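Local coordinates for histidine kinase (Methanosarcina mazei, PDB 3LI9), which probably uses ATP to phosphorylate a histidine in membrane-spanning signalling, this chain being its extracellular sensor domain of PDC (Cache) fold, at residues G147-S152 with V171-V176; T140-Y145 with M193-G198; V75-E80 with G101-Y106; Q53-A58 with D82-R87. All coordinates share one frame; numbering follows the deposited sequence.

Contact 1: residues G147-S152 with V171-V176; sequences GIFMVS and VPLEYV
F149 turns one ring face to L173, whose CD1 stands 4.0 Å above the F149 ring plane, displaced toward the rim. The two side chains cross obliquely, and the root of the leucine also reaches the ring, L173 CB lying 3.8 Å from F149 CD2. F149 CG is anti to the backbone N (chi1 -164°), and from this position the ring is set against L173. The ring of F144 meets that of F149 as well, their planes inclined at about 35°. L173 does more than meet F149: its CD1 presses on the backbone of the facing strand, 3.6 Å from M150 C, and touches V151 CB too. These residues form the open end of the hairpin of strands 148-159 and 162-172, within the larger antiparallel sheet of this PDC-fold sensor. V151 and V171 make the last hydrogen-bonded pair, with V151 N to V171 O at 3.0 Å and V171 N to V151 O at 2.8 Å. Their side chains lie side by side and point the same way. At the following non-hydrogen-bonded pair the side chains of M150, a selenomethionine, and P172 diverge, although the CA atoms of M150 and P172 are only 4.1 Å apart. F149 O is gripped twice: L173 N donates to it over 2.9 Å with an N-H...O angle of 165°, and a water donates to F149 O over 2.8 Å. That water in turn accepts from E174 N, tying the strand to the backbone that leads into helix 174-180.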
loop_
_atom_site.group_PDB
_atom_site.type_symbol
_atom_site.label_atom_id
_atom_site.label_comp_id
_atom_site.label_asym_id
_atom_site.label_seq_id
_atom_site.Cartn_x
_atom_site.Cartn_y
_atom_site.Cartn_z
ATOM N N GLY A 147 10.241 -3.904 11.396
ATOM C CA GLY A 147 10.882 -2.599 11.358
ATOM C C GLY A 147 10.692 -1.814 10.050
ATOM O O GLY A 147 11.127 -0.718 9.971
ATOM N N ILE A 148 10.063 -2.417 9.049
ATOM C CA ILE A 148 9.926 -1.741 7.767
ATOM C C ILE A 148 8.445 -1.332 7.489
ATOM O O ILE A 148 7.613 -2.160 7.588
ATOM C CB ILE A 148 10.424 -2.639 6.669
ATOM C CG1 ILE A 148 11.942 -2.887 6.960
ATOM C CG2 ILE A 148 10.270 -1.932 5.266
ATOM C CD1 ILE A 148 12.500 -3.962 6.197
ATOM N N PHE A 149 8.252 -0.051 7.167
ATOM C CA PHE A 149 6.933 0.526 6.827
ATOM C C PHE A 149 6.620 0.135 5.384
ATOM O O PHE A 149 7.440 0.385 4.496
ATOM C CB PHE A 149 7.048 2.050 6.945
ATOM C CG PHE A 149 5.649 2.724 6.996
ATOM C CD1 PHE A 149 4.621 2.186 7.742
ATOM C CD2 PHE A 149 5.432 3.826 6.209
ATOM C CE1 PHE A 149 3.342 2.834 7.765
ATOM C CE2 PHE A 149 4.214 4.462 6.209
ATOM C CZ PHE A 149 3.182 3.947 6.920
HETATM N N MSE A 150 5.488 -0.517 5.181
HETATM C CA MSE A 150 5.121 -1.027 3.867
HETATM C C MSE A 150 3.614 -1.160 3.681
HETATM O O MSE A 150 2.799 -0.928 4.582
HETATM C CB MSE A 150 5.763 -2.397 3.653
HETATM C CG MSE A 150 5.300 -3.426 4.652
HETATM SE SE MSE A 150 6.322 -5.152 4.364
HETATM C CE MSE A 150 7.983 -4.611 5.144
ATOM N N VAL A 151 3.284 -1.448 2.424
ATOM C CA VAL A 151 1.920 -1.872 2.109
ATOM C C VAL A 151 1.994 -3.124 1.239
ATOM O O VAL A 151 3.001 -3.349 0.582
ATOM C CB VAL A 151 1.201 -0.709 1.373
ATOM C CG1 VAL A 151 1.752 -0.414 -0.035
ATOM C CG2 VAL A 151 -0.291 -0.848 1.465
ATOM N N SER A 152 0.911 -3.902 1.230
ATOM C CA SER A 152 0.876 -5.101 0.398
ATOM C C SER A 152 -0.206 -5.017 -0.649
ATOM O O SER A 152 -1.315 -4.596 -0.320
ATOM C CB SER A 152 0.550 -6.315 1.336
ATOM O OG SER A 152 0.813 -7.485 0.610
ATOM N N VAL A 171 5.529 -3.645 -0.638
ATOM C CA VAL A 171 6.120 -2.414 -1.173
ATOM C C VAL A 171 6.561 -1.500 0.004
ATOM O O VAL A 171 5.701 -0.969 0.684
ATOM C CB VAL A 171 5.103 -1.676 -2.018
ATOM C CG1 VAL A 171 5.717 -0.379 -2.697
ATOM C CG2 VAL A 171 4.662 -2.625 -3.247
ATOM N N PRO A 172 7.847 -1.271 0.209
ATOM C CA PRO A 172 8.277 -0.329 1.312
ATOM C C PRO A 172 7.843 1.073 0.935
ATOM O O PRO A 172 7.833 1.490 -0.260
ATOM C CB PRO A 172 9.849 -0.306 1.238
ATOM C CG PRO A 172 10.142 -1.677 0.555
ATOM C CD PRO A 172 8.975 -2.007 -0.414
ATOM N N LEU A 173 7.472 1.841 1.955
ATOM C CA LEU A 173 6.976 3.187 1.718
ATOM C C LEU A 173 7.891 4.295 2.237
ATOM O O LEU A 173 7.515 5.490 2.192
ATOM C CB LEU A 173 5.623 3.363 2.424
ATOM C CG LEU A 173 4.506 2.451 1.892
ATOM C CD1 LEU A 173 3.261 2.373 2.849
ATOM C CD2 LEU A 173 4.173 2.876 0.465
ATOM N N GLU A 174 9.112 3.949 2.648
ATOM C CA GLU A 174 10.017 5.046 3.016
ATOM C C GLU A 174 10.161 6.104 1.951
ATOM O O GLU A 174 10.245 7.304 2.264
ATOM C CB GLU A 174 11.417 4.460 3.305
ATOM C CG GLU A 174 12.364 5.495 3.859
ATOM C CD GLU A 174 13.690 4.851 4.279
ATOM O OE1 GLU A 174 13.706 3.617 4.517
ATOM O OE2 GLU A 174 14.700 5.559 4.345
ATOM N N TYR A 175 10.095 5.727 0.678
ATOM C CA TYR A 175 10.297 6.676 -0.421
ATOM C C TYR A 175 9.223 7.765 -0.401
ATOM O O TYR A 175 9.457 8.895 -0.837
ATOM C CB TYR A 175 10.321 5.939 -1.783
ATOM C CG TYR A 175 8.946 5.668 -2.281
ATOM C CD1 TYR A 175 8.275 6.587 -3.163
ATOM C CD2 TYR A 175 8.285 4.488 -1.928
ATOM C CE1 TYR A 175 6.963 6.334 -3.604
ATOM C CE2 TYR A 175 7.018 4.201 -2.405
ATOM C CZ TYR A 175 6.368 5.120 -3.242
ATOM O OH TYR A 175 5.099 4.854 -3.652
ATOM N N VAL A 176 8.057 7.405 0.107
ATOM C CA VAL A 176 6.990 8.417 0.188
ATOM C C VAL A 176 7.401 9.600 1.050
ATOM O O VAL A 176 7.179 10.771 0.658
ATOM C CB VAL A 176 5.706 7.784 0.644
ATOM C CG1 VAL A 176 4.583 8.872 0.837
ATOM C CG2 VAL A 176 5.271 6.725 -0.358
HETATM O O HOH W 1 9.939 1.596 4.166
#

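Contact 2: residues T140-Y145 with M193-G198; sequences TEPYFY and MVSNTG
Hydroxyl donors account for the stronger polar part of this contact, both of them meeting a single oxygen of E141. S195 OG donates to E141 OE1 over 2.6 Å, arriving on the syn side and 16° out of the carboxylate plane. T197 OG1 also donates to E141 OE1; the modelled 2.4 Å between T197 OG1 and E141 OE1 is so short that the exact length is doubtful. The glutamate chain bends at chi2 (-65°), placing CD where the carboxylate meets the turn at S195 to T197. Backbone donors add two weaker bonds: N196 N to E141 OE2 at 3.2 Å, with an angle of 134° at the hydrogen, and T197 N to E141 OE1 at 3.4 Å. The carboxylate thus draws on three consecutive residues. S195 OG is itself the acceptor for I199 N, which passes the link one step further along the chain. An alanine in place of E141 would probably deprive the S195 and T197 hydroxyls of their shared acceptor and free this corner to move. The closest carbon contact is P142 CD to S195 CB, at 3.5 Å tighter than usual. Residues S195 to G198 form a type I beta turn, closed by G198 N to S195 O. The contact links the loop leading into strand 143-145 with the end of strand 190-194, between the two sheets characteristic of a double Cache sensor.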
loop_
_atom_site.group_PDB
_atom_site.type_symbol
_atom_site.label_atom_id
_atom_site.label_comp_id
_atom_site.label_asym_id
_atom_site.label_seq_id
_atom_site.Cartn_x
_atom_site.Cartn_y
_atom_site.Cartn_z
ATOM N N THR A 140 -3.590 -3.459 1.234
ATOM C CA THR A 140 -3.735 -3.343 2.707
ATOM C C THR A 140 -3.531 -1.879 3.128
ATOM O O THR A 140 -2.946 -1.017 2.434
ATOM C CB THR A 140 -2.626 -4.179 3.437
ATOM O OG1 THR A 140 -1.348 -3.571 3.169
ATOM C CG2 THR A 140 -2.717 -5.652 2.994
ATOM N N GLU A 141 -3.927 -1.624 4.363
ATOM C CA GLU A 141 -3.529 -0.377 4.998
ATOM C C GLU A 141 -2.022 -0.511 5.295
ATOM O O GLU A 141 -1.563 -1.626 5.466
ATOM C CB GLU A 141 -4.410 -0.182 6.234
ATOM C CG GLU A 141 -5.757 0.557 5.720
ATOM C CD GLU A 141 -5.502 2.014 5.163
ATOM O OE1 GLU A 141 -5.291 2.842 6.062
ATOM O OE2 GLU A 141 -5.521 2.357 3.879
ATOM N N PRO A 142 -1.281 0.600 5.247
ATOM C CA PRO A 142 0.165 0.518 5.538
ATOM C C PRO A 142 0.419 -0.000 6.940
ATOM O O PRO A 142 -0.423 0.152 7.868
ATOM C CB PRO A 142 0.627 1.977 5.435
ATOM C CG PRO A 142 -0.683 2.773 5.927
ATOM C CD PRO A 142 -1.656 2.000 4.991
ATOM N N TYR A 143 1.564 -0.638 7.104
ATOM C CA TYR A 143 1.861 -1.288 8.410
ATOM C C TYR A 143 3.347 -1.434 8.539
ATOM O O TYR A 143 4.153 -1.347 7.565
ATOM C CB TYR A 143 1.165 -2.648 8.507
ATOM C CG TYR A 143 1.601 -3.634 7.445
ATOM C CD1 TYR A 143 2.691 -4.526 7.662
ATOM C CD2 TYR A 143 0.929 -3.657 6.194
ATOM C CE1 TYR A 143 3.085 -5.422 6.622
ATOM C CE2 TYR A 143 1.279 -4.560 5.188
ATOM C CZ TYR A 143 2.372 -5.407 5.406
ATOM O OH TYR A 143 2.745 -6.300 4.455
ATOM N N PHE A 144 3.763 -1.660 9.786
ATOM C CA PHE A 144 5.163 -2.020 9.981
ATOM C C PHE A 144 5.329 -3.531 10.117
ATOM O O PHE A 144 4.482 -4.206 10.738
ATOM C CB PHE A 144 5.640 -1.401 11.303
ATOM C CG PHE A 144 5.854 0.072 11.229
ATOM C CD1 PHE A 144 7.006 0.558 10.708
ATOM C CD2 PHE A 144 4.847 0.960 11.641
ATOM C CE1 PHE A 144 7.253 1.954 10.576
ATOM C CE2 PHE A 144 5.103 2.371 11.519
ATOM C CZ PHE A 144 6.300 2.839 10.993
ATOM N N TYR A 145 6.436 -4.053 9.541
ATOM C CA TYR A 145 6.725 -5.489 9.645
ATOM C C TYR A 145 8.232 -5.619 9.765
ATOM O O TYR A 145 8.962 -5.057 8.957
ATOM C CB TYR A 145 6.192 -6.243 8.455
ATOM C CG TYR A 145 6.580 -7.700 8.462
ATOM C CD1 TYR A 145 5.923 -8.600 9.282
ATOM C CD2 TYR A 145 7.622 -8.140 7.678
ATOM C CE1 TYR A 145 6.269 -9.933 9.276
ATOM C CE2 TYR A 145 7.994 -9.514 7.662
ATOM C CZ TYR A 145 7.288 -10.369 8.465
ATOM O OH TYR A 145 7.643 -11.690 8.462
HETATM N N MSE A 193 1.389 12.550 2.675
HETATM C CA MSE A 193 0.436 11.596 2.120
HETATM C C MSE A 193 -0.200 10.849 3.265
HETATM O O MSE A 193 0.447 10.632 4.300
HETATM C CB MSE A 193 1.145 10.561 1.201
HETATM C CG MSE A 193 1.520 11.164 -0.040
HETATM SE SE MSE A 193 0.176 10.499 -1.404
HETATM C CE MSE A 193 1.218 8.981 -1.452
ATOM N N VAL A 194 -1.458 10.443 3.089
ATOM C CA VAL A 194 -2.132 9.576 4.061
ATOM C C VAL A 194 -2.737 8.356 3.392
ATOM O O VAL A 194 -2.999 8.383 2.167
ATOM C CB VAL A 194 -3.236 10.309 4.914
ATOM C CG1 VAL A 194 -2.582 11.517 5.707
ATOM C CG2 VAL A 194 -4.355 10.838 4.019
ATOM N N SER A 195 -3.003 7.339 4.187
ATOM C CA SER A 195 -3.680 6.165 3.652
ATOM C C SER A 195 -5.236 6.441 3.581
ATOM O O SER A 195 -5.712 7.530 3.962
ATOM C CB SER A 195 -3.425 4.968 4.564
ATOM O OG SER A 195 -4.137 5.183 5.784
ATOM N N ASN A 196 -5.969 5.438 3.134
ATOM C CA ASN A 196 -7.405 5.586 2.980
ATOM C C ASN A 196 -8.072 5.850 4.364
ATOM O O ASN A 196 -9.058 6.598 4.450
ATOM C CB ASN A 196 -8.008 4.328 2.388
ATOM C CG ASN A 196 -9.506 4.494 2.151
ATOM O OD1 ASN A 196 -9.931 5.383 1.377
ATOM N ND2 ASN A 196 -10.259 3.695 2.799
ATOM N N THR A 197 -7.497 5.305 5.423
ATOM C CA THR A 197 -8.058 5.571 6.774
ATOM C C THR A 197 -7.344 6.734 7.447
ATOM O O THR A 197 -7.522 6.947 8.634
ATOM C CB THR A 197 -7.996 4.323 7.683
ATOM O OG1 THR A 197 -6.614 3.873 7.837
ATOM C CG2 THR A 197 -8.845 3.164 7.090
ATOM N N GLY A 198 -6.578 7.532 6.690
ATOM C CA GLY A 198 -6.061 8.774 7.191
ATOM C C GLY A 198 -4.744 8.629 7.941
ATOM O O GLY A 198 -4.284 9.632 8.499
#

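Contact 3: residues V75-E80 with G101-Y106; sequences VYLGYE and GRFVPY
L77, Y79, F103 and P105 pack tightly on one face of this strand pair. F103 CG is anti to the backbone N (chi1 -162°), and its ring lies beside that of Y79, with Y79 CE1 3.8 Å from F103 CD2 and the planes inclined at 33°. L77 reaches both aromatic and proline, its CD1 touching F103 CE2 and its CB touching P105 CG. Within 101-106 the proline folds back, so that P105 CD sits over the centre of the F103 ring. On the other face Y76 and Y106 are just as close, Y76 CD2 lying 3.7 Å from Y106 CD1; their hydroxyls go to D154 and D170. Backbone bonds run from L77 N to P105 O (3.2 Å) and from Y79 N to F103 O (2.9 Å). P105 has no N-H to return to L77 O, which instead receives a CA-H...O contact from V104 CA at 3.2 Å. The looser end is polar. R102 holds Y79 O with NE at 2.9 Å, in the carbonyl plane, and with NH2 at 3.0 Å, 41° above it. E80 OE2 lies 3.7 Å from R102 NH2, a long salt bridge of charges alone; Y128 and K132 also hold that carboxylate. A water lies between E80 O and F103 N, accepting from the latter. Strand 162-172 flanks 74-79 on its other edge, while helices 13-48 and 55-67 pack against V75, and helix 13-48 also meets L77.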
loop_
_atom_site.group_PDB
_atom_site.type_symbol
_atom_site.label_atom_id
_atom_site.label_comp_id
_atom_site.label_asym_id
_atom_site.label_seq_id
_atom_site.Cartn_x
_atom_site.Cartn_y
_atom_site.Cartn_z
ATOM N N VAL A 75 7.816 -10.774 -2.622
ATOM C CA VAL A 75 6.877 -11.265 -3.640
ATOM C C VAL A 75 6.488 -12.671 -3.157
ATOM O O VAL A 75 7.315 -13.453 -2.665
ATOM C CB VAL A 75 7.543 -11.416 -5.050
ATOM C CG1 VAL A 75 6.515 -11.956 -6.152
ATOM C CG2 VAL A 75 8.116 -10.082 -5.518
ATOM N N TYR A 76 5.183 -12.958 -3.276
ATOM C CA TYR A 76 4.723 -14.195 -2.654
ATOM C C TYR A 76 3.529 -14.812 -3.351
ATOM O O TYR A 76 2.777 -14.139 -4.071
ATOM C CB TYR A 76 4.467 -13.994 -1.169
ATOM C CG TYR A 76 3.537 -12.827 -0.831
ATOM C CD1 TYR A 76 2.178 -13.019 -0.794
ATOM C CD2 TYR A 76 4.050 -11.516 -0.683
ATOM C CE1 TYR A 76 1.283 -11.945 -0.500
ATOM C CE2 TYR A 76 3.202 -10.465 -0.414
ATOM C CZ TYR A 76 1.838 -10.683 -0.318
ATOM O OH TYR A 76 1.052 -9.602 -0.025
ATOM N N LEU A 77 3.308 -16.113 -3.043
ATOM C CA LEU A 77 2.117 -16.803 -3.503
ATOM C C LEU A 77 1.585 -17.524 -2.233
ATOM O O LEU A 77 2.393 -17.942 -1.346
ATOM C CB LEU A 77 2.535 -17.902 -4.500
ATOM C CG LEU A 77 3.113 -17.329 -5.807
ATOM C CD1 LEU A 77 3.730 -18.511 -6.615
ATOM C CD2 LEU A 77 2.031 -16.636 -6.630
ATOM N N GLY A 78 0.257 -17.612 -2.096
ATOM C CA GLY A 78 -0.268 -18.393 -0.961
ATOM C C GLY A 78 -1.488 -19.152 -1.524
ATOM O O GLY A 78 -2.348 -18.558 -2.101
ATOM N N TYR A 79 -1.502 -20.485 -1.390
ATOM C CA TYR A 79 -2.585 -21.315 -1.949
ATOM C C TYR A 79 -3.438 -21.998 -0.855
ATOM O O TYR A 79 -2.987 -22.241 0.257
ATOM C CB TYR A 79 -1.993 -22.392 -2.791
ATOM C CG TYR A 79 -1.541 -21.891 -4.159
ATOM C CD1 TYR A 79 -0.326 -21.217 -4.318
ATOM C CD2 TYR A 79 -2.355 -22.107 -5.303
ATOM C CE1 TYR A 79 0.064 -20.779 -5.618
ATOM C CE2 TYR A 79 -1.949 -21.664 -6.588
ATOM C CZ TYR A 79 -0.757 -21.000 -6.696
ATOM O OH TYR A 79 -0.318 -20.639 -7.990
ATOM N N GLU A 80 -4.691 -22.210 -1.217
ATOM C CA GLU A 80 -5.586 -23.082 -0.439
ATOM C C GLU A 80 -5.018 -24.478 -0.391
ATOM O O GLU A 80 -4.185 -24.921 -1.156
ATOM C CB GLU A 80 -6.960 -23.116 -1.154
ATOM C CG GLU A 80 -7.707 -21.832 -1.182
ATOM C CD GLU A 80 -8.269 -21.472 0.197
ATOM O OE1 GLU A 80 -9.331 -22.011 0.562
ATOM O OE2 GLU A 80 -7.673 -20.648 0.898
ATOM N N GLY A 101 2.247 -27.946 4.577
ATOM C CA GLY A 101 2.630 -28.384 3.229
ATOM C C GLY A 101 1.967 -27.488 2.141
ATOM O O GLY A 101 2.254 -27.684 0.960
ATOM N N ARG A 102 1.133 -26.538 2.548
ATOM C CA ARG A 102 0.450 -25.616 1.586
ATOM C C ARG A 102 1.531 -24.827 0.843
ATOM O O ARG A 102 2.599 -24.557 1.451
ATOM C CB ARG A 102 -0.503 -24.631 2.253
ATOM C CG ARG A 102 -1.775 -25.358 2.798
ATOM C CD ARG A 102 -2.711 -24.514 3.623
ATOM N NE ARG A 102 -3.244 -23.347 2.898
ATOM C CZ ARG A 102 -4.105 -22.520 3.414
ATOM N NH1 ARG A 102 -4.556 -22.814 4.648
ATOM N NH2 ARG A 102 -4.511 -21.414 2.757
ATOM N N PHE A 103 1.305 -24.506 -0.424
ATOM C CA PHE A 103 2.313 -23.660 -1.145
ATOM C C PHE A 103 2.108 -22.214 -0.764
ATOM O O PHE A 103 1.202 -21.561 -1.254
ATOM C CB PHE A 103 2.172 -23.843 -2.670
ATOM C CG PHE A 103 3.371 -23.395 -3.458
ATOM C CD1 PHE A 103 4.678 -23.624 -2.999
ATOM C CD2 PHE A 103 3.183 -22.711 -4.679
ATOM C CE1 PHE A 103 5.757 -23.251 -3.731
ATOM C CE2 PHE A 103 4.322 -22.294 -5.419
ATOM C CZ PHE A 103 5.605 -22.568 -4.937
ATOM N N VAL A 104 2.981 -21.719 0.149
ATOM C CA VAL A 104 2.851 -20.371 0.720
ATOM C C VAL A 104 4.216 -19.638 0.738
ATOM O O VAL A 104 4.605 -19.049 1.757
ATOM C CB VAL A 104 2.203 -20.407 2.141
ATOM C CG1 VAL A 104 0.635 -20.709 2.025
ATOM C CG2 VAL A 104 2.935 -21.400 3.061
ATOM N N PRO A 105 4.947 -19.681 -0.381
ATOM C CA PRO A 105 6.325 -19.115 -0.339
ATOM C C PRO A 105 6.329 -17.566 -0.265
ATOM O O PRO A 105 5.675 -16.901 -1.086
ATOM C CB PRO A 105 6.965 -19.645 -1.623
ATOM C CG PRO A 105 5.734 -19.724 -2.634
ATOM C CD PRO A 105 4.584 -20.206 -1.715
ATOM N N TYR A 106 7.109 -17.025 0.682
ATOM C CA TYR A 106 7.257 -15.554 0.830
ATOM C C TYR A 106 8.719 -15.267 0.514
ATOM O O TYR A 106 9.607 -15.523 1.346
ATOM C CB TYR A 106 6.895 -15.137 2.265
ATOM C CG TYR A 106 7.108 -13.661 2.536
ATOM C CD1 TYR A 106 6.595 -12.726 1.682
ATOM C CD2 TYR A 106 7.790 -13.222 3.679
ATOM C CE1 TYR A 106 6.749 -11.306 1.939
ATOM C CE2 TYR A 106 7.947 -11.862 3.920
ATOM C CZ TYR A 106 7.382 -10.926 3.063
ATOM O OH TYR A 106 7.561 -9.581 3.253
HETATM O O HOH W 2 -1.330 -25.510 -1.353
#

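Contact 4: residues Q53-A58 with D82-R87; sequences QDREEA and DAFDGR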
loop_
_atom_site.group_PDB
_atom_site.type_symbol
_atom_site.label_atom_id
_atom_site.label_comp_id
_atom_site.label_asym_id
_atom_site.label_seq_id
_atom_site.Cartn_x
_atom_site.Cartn_y
_atom_site.Cartn_z
ATOM N N GLN A 53 2.816 -27.092 -12.253
ATOM C CA GLN A 53 2.733 -27.525 -10.885
ATOM C C GLN A 53 4.123 -27.809 -10.302
ATOM O O GLN A 53 4.310 -28.746 -9.559
ATOM C CB GLN A 53 1.765 -28.746 -10.801
ATOM C CG GLN A 53 0.367 -28.274 -10.990
ATOM C CD GLN A 53 -0.628 -29.418 -11.072
ATOM O OE1 GLN A 53 -1.809 -29.173 -11.301
ATOM N NE2 GLN A 53 -0.153 -30.669 -10.886
ATOM N N ASP A 54 5.094 -26.937 -10.616
ATOM C CA ASP A 54 6.512 -27.176 -10.238
ATOM C C ASP A 54 6.836 -26.126 -9.152
ATOM O O ASP A 54 6.888 -24.908 -9.453
ATOM C CB ASP A 54 7.394 -27.001 -11.486
ATOM C CG ASP A 54 8.877 -27.244 -11.230
ATOM O OD1 ASP A 54 9.373 -27.007 -10.103
ATOM O OD2 ASP A 54 9.669 -27.547 -12.194
ATOM N N ARG A 55 6.945 -26.578 -7.895
ATOM C CA ARG A 55 7.102 -25.572 -6.803
ATOM C C ARG A 55 8.407 -24.865 -6.887
ATOM O O ARG A 55 8.448 -23.610 -6.621
ATOM C CB ARG A 55 6.954 -26.236 -5.392
ATOM C CG ARG A 55 5.524 -26.687 -5.188
ATOM C CD ARG A 55 5.316 -27.248 -3.720
ATOM N NE ARG A 55 3.938 -27.800 -3.584
ATOM C CZ ARG A 55 3.200 -27.722 -2.476
ATOM N NH1 ARG A 55 3.627 -27.010 -1.414
ATOM N NH2 ARG A 55 1.987 -28.309 -2.426
ATOM N N GLU A 56 9.482 -25.556 -7.289
ATOM C CA GLU A 56 10.797 -24.890 -7.366
ATOM C C GLU A 56 10.819 -23.848 -8.468
ATOM O O GLU A 56 11.339 -22.764 -8.281
ATOM C CB GLU A 56 11.947 -25.889 -7.693
ATOM C CG GLU A 56 12.187 -26.955 -6.621
ATOM C CD GLU A 56 12.861 -26.389 -5.360
ATOM O OE1 GLU A 56 13.514 -25.323 -5.461
ATOM O OE2 GLU A 56 12.732 -27.032 -4.272
ATOM N N GLU A 57 10.131 -24.138 -9.571
ATOM C CA GLU A 57 10.087 -23.157 -10.661
ATOM C C GLU A 57 9.233 -21.929 -10.222
ATOM O O GLU A 57 9.580 -20.786 -10.565
ATOM C CB GLU A 57 9.471 -23.792 -11.920
ATOM C CG GLU A 57 9.367 -22.801 -13.072
ATOM C CD GLU A 57 9.135 -23.505 -14.407
ATOM O OE1 GLU A 57 7.988 -23.763 -14.703
ATOM O OE2 GLU A 57 10.098 -23.910 -15.046
ATOM N N ALA A 58 8.100 -22.164 -9.547
ATOM C CA ALA A 58 7.289 -21.044 -9.114
ATOM C C ALA A 58 8.068 -20.176 -8.082
ATOM O O ALA A 58 7.965 -18.931 -8.109
ATOM C CB ALA A 58 5.961 -21.511 -8.544
ATOM N N ASP A 82 -4.039 -28.009 -1.040
ATOM C CA ASP A 82 -3.886 -28.823 -2.215
ATOM C C ASP A 82 -4.201 -28.131 -3.557
ATOM O O ASP A 82 -4.228 -28.793 -4.584
ATOM C CB ASP A 82 -4.733 -30.094 -2.067
ATOM C CG ASP A 82 -4.023 -31.143 -1.238
ATOM O OD1 ASP A 82 -2.779 -31.179 -1.193
ATOM O OD2 ASP A 82 -4.712 -31.928 -0.598
ATOM N N ALA A 83 -4.307 -26.802 -3.526
ATOM C CA ALA A 83 -4.786 -26.009 -4.725
ATOM C C ALA A 83 -3.705 -25.723 -5.765
ATOM O O ALA A 83 -4.015 -25.402 -6.933
ATOM C CB ALA A 83 -5.611 -24.755 -4.357
ATOM N N PHE A 84 -2.420 -25.828 -5.396
ATOM C CA PHE A 84 -1.361 -25.605 -6.349
ATOM C C PHE A 84 -1.115 -26.856 -7.182
ATOM O O PHE A 84 -0.964 -26.768 -8.410
ATOM C CB PHE A 84 -0.022 -25.247 -5.638
ATOM C CG PHE A 84 1.120 -25.028 -6.611
ATOM C CD1 PHE A 84 1.130 -23.831 -7.396
ATOM C CD2 PHE A 84 2.161 -25.917 -6.713
ATOM C CE1 PHE A 84 2.144 -23.632 -8.323
ATOM C CE2 PHE A 84 3.238 -25.734 -7.599
ATOM C CZ PHE A 84 3.228 -24.556 -8.389
ATOM N N ASP A 85 -1.058 -28.019 -6.510
ATOM C CA ASP A 85 -0.599 -29.245 -7.158
ATOM C C ASP A 85 -1.154 -30.550 -6.601
ATOM O O ASP A 85 -0.718 -31.598 -7.009
ATOM C CB ASP A 85 0.931 -29.307 -7.202
ATOM C CG ASP A 85 1.595 -29.383 -5.777
ATOM O OD1 ASP A 85 0.880 -29.507 -4.782
ATOM O OD2 ASP A 85 2.847 -29.425 -5.700
ATOM N N GLY A 86 -2.091 -30.465 -5.675
ATOM C CA GLY A 86 -2.707 -31.638 -5.054
ATOM C C GLY A 86 -1.735 -32.416 -4.173
ATOM O O GLY A 86 -2.058 -33.559 -3.768
ATOM N N ARG A 87 -0.571 -31.827 -3.834
ATOM C CA ARG A 87 0.511 -32.617 -3.183
ATOM C C ARG A 87 1.117 -31.975 -1.908
ATOM O O ARG A 87 2.286 -32.148 -1.639
ATOM C CB ARG A 87 1.622 -32.923 -4.181
ATOM C CG ARG A 87 1.161 -33.919 -5.337
ATOM C CD ARG A 87 2.373 -34.593 -6.017
ATOM N NE ARG A 87 3.466 -33.659 -6.310
ATOM C CZ ARG A 87 4.693 -33.661 -5.742
ATOM N NH1 ARG A 87 5.045 -34.555 -4.821
ATOM N NH2 ARG A 87 5.589 -32.739 -6.092
#
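D85 OD1 is gripped from opposite faces of its carboxylate plane, by R55 NH2 at 2.9 Å and by R87 N, also at 2.9 Å. R55 completes a side-on salt bridge through its NE, which donates to D85 OD2 over 2.9 Å along a nearly straight path (169° at the hydrogen). Both oxygens lie close to the guanidinium plane, yet that plane and the carboxylate are 37° apart, as NE approaches from above the carboxylate. The arginine chain, extended from CG to NE, slides past F84 in the opposite direction, and R55 CG comes within 3.5 Å of F84 CE2. Past this point the ring is met by A58, its CB 4.1 Å from F84 CZ. The exposed Q53 side chain lies against F84 O and D85, with Q53 CG 3.3 Å from F84 O. D88 supplies a second carboxylate to R55 NH2, and R55 NH1 donates to G101 O. A leucine in place of R55 would probably leave the D85 carboxylate without its charged mate and let the loop 82-87 shift from the helix. The R87 N bond makes D85 the head of an Asx turn, and D54 is the N-cap of helix 55-67, its OD1 accepting from E57 N at 3.0 Å. The site is thus a helix start pinned to an Asx turn in the long connection between strands 74-79 and 105-108.

Contacts 1 and 3 are buried strand pairings in the larger antiparallel sheet, where strands 162-172 and 74-79 are neighbours; both combine backbone bonds with apolar side chains. Contact 2 is a surface contact that leaves this sheet for the smaller one, and relies on one carboxylate rather than on strand pairing. Contact 1 is nested inside the chain loop that contact 2 closes, and strand 148-159 of contact 1 pairs with strand 143-145 of contact 2. Contact 4, partly buried and with its centre about 28 Å from the chain's centre, combines an arginine-aspartate salt bridge with packing of F84; it touches contact 3, where F84 meets Y79 and F103, but is about 16 Å from contact 1 at the nearest atoms.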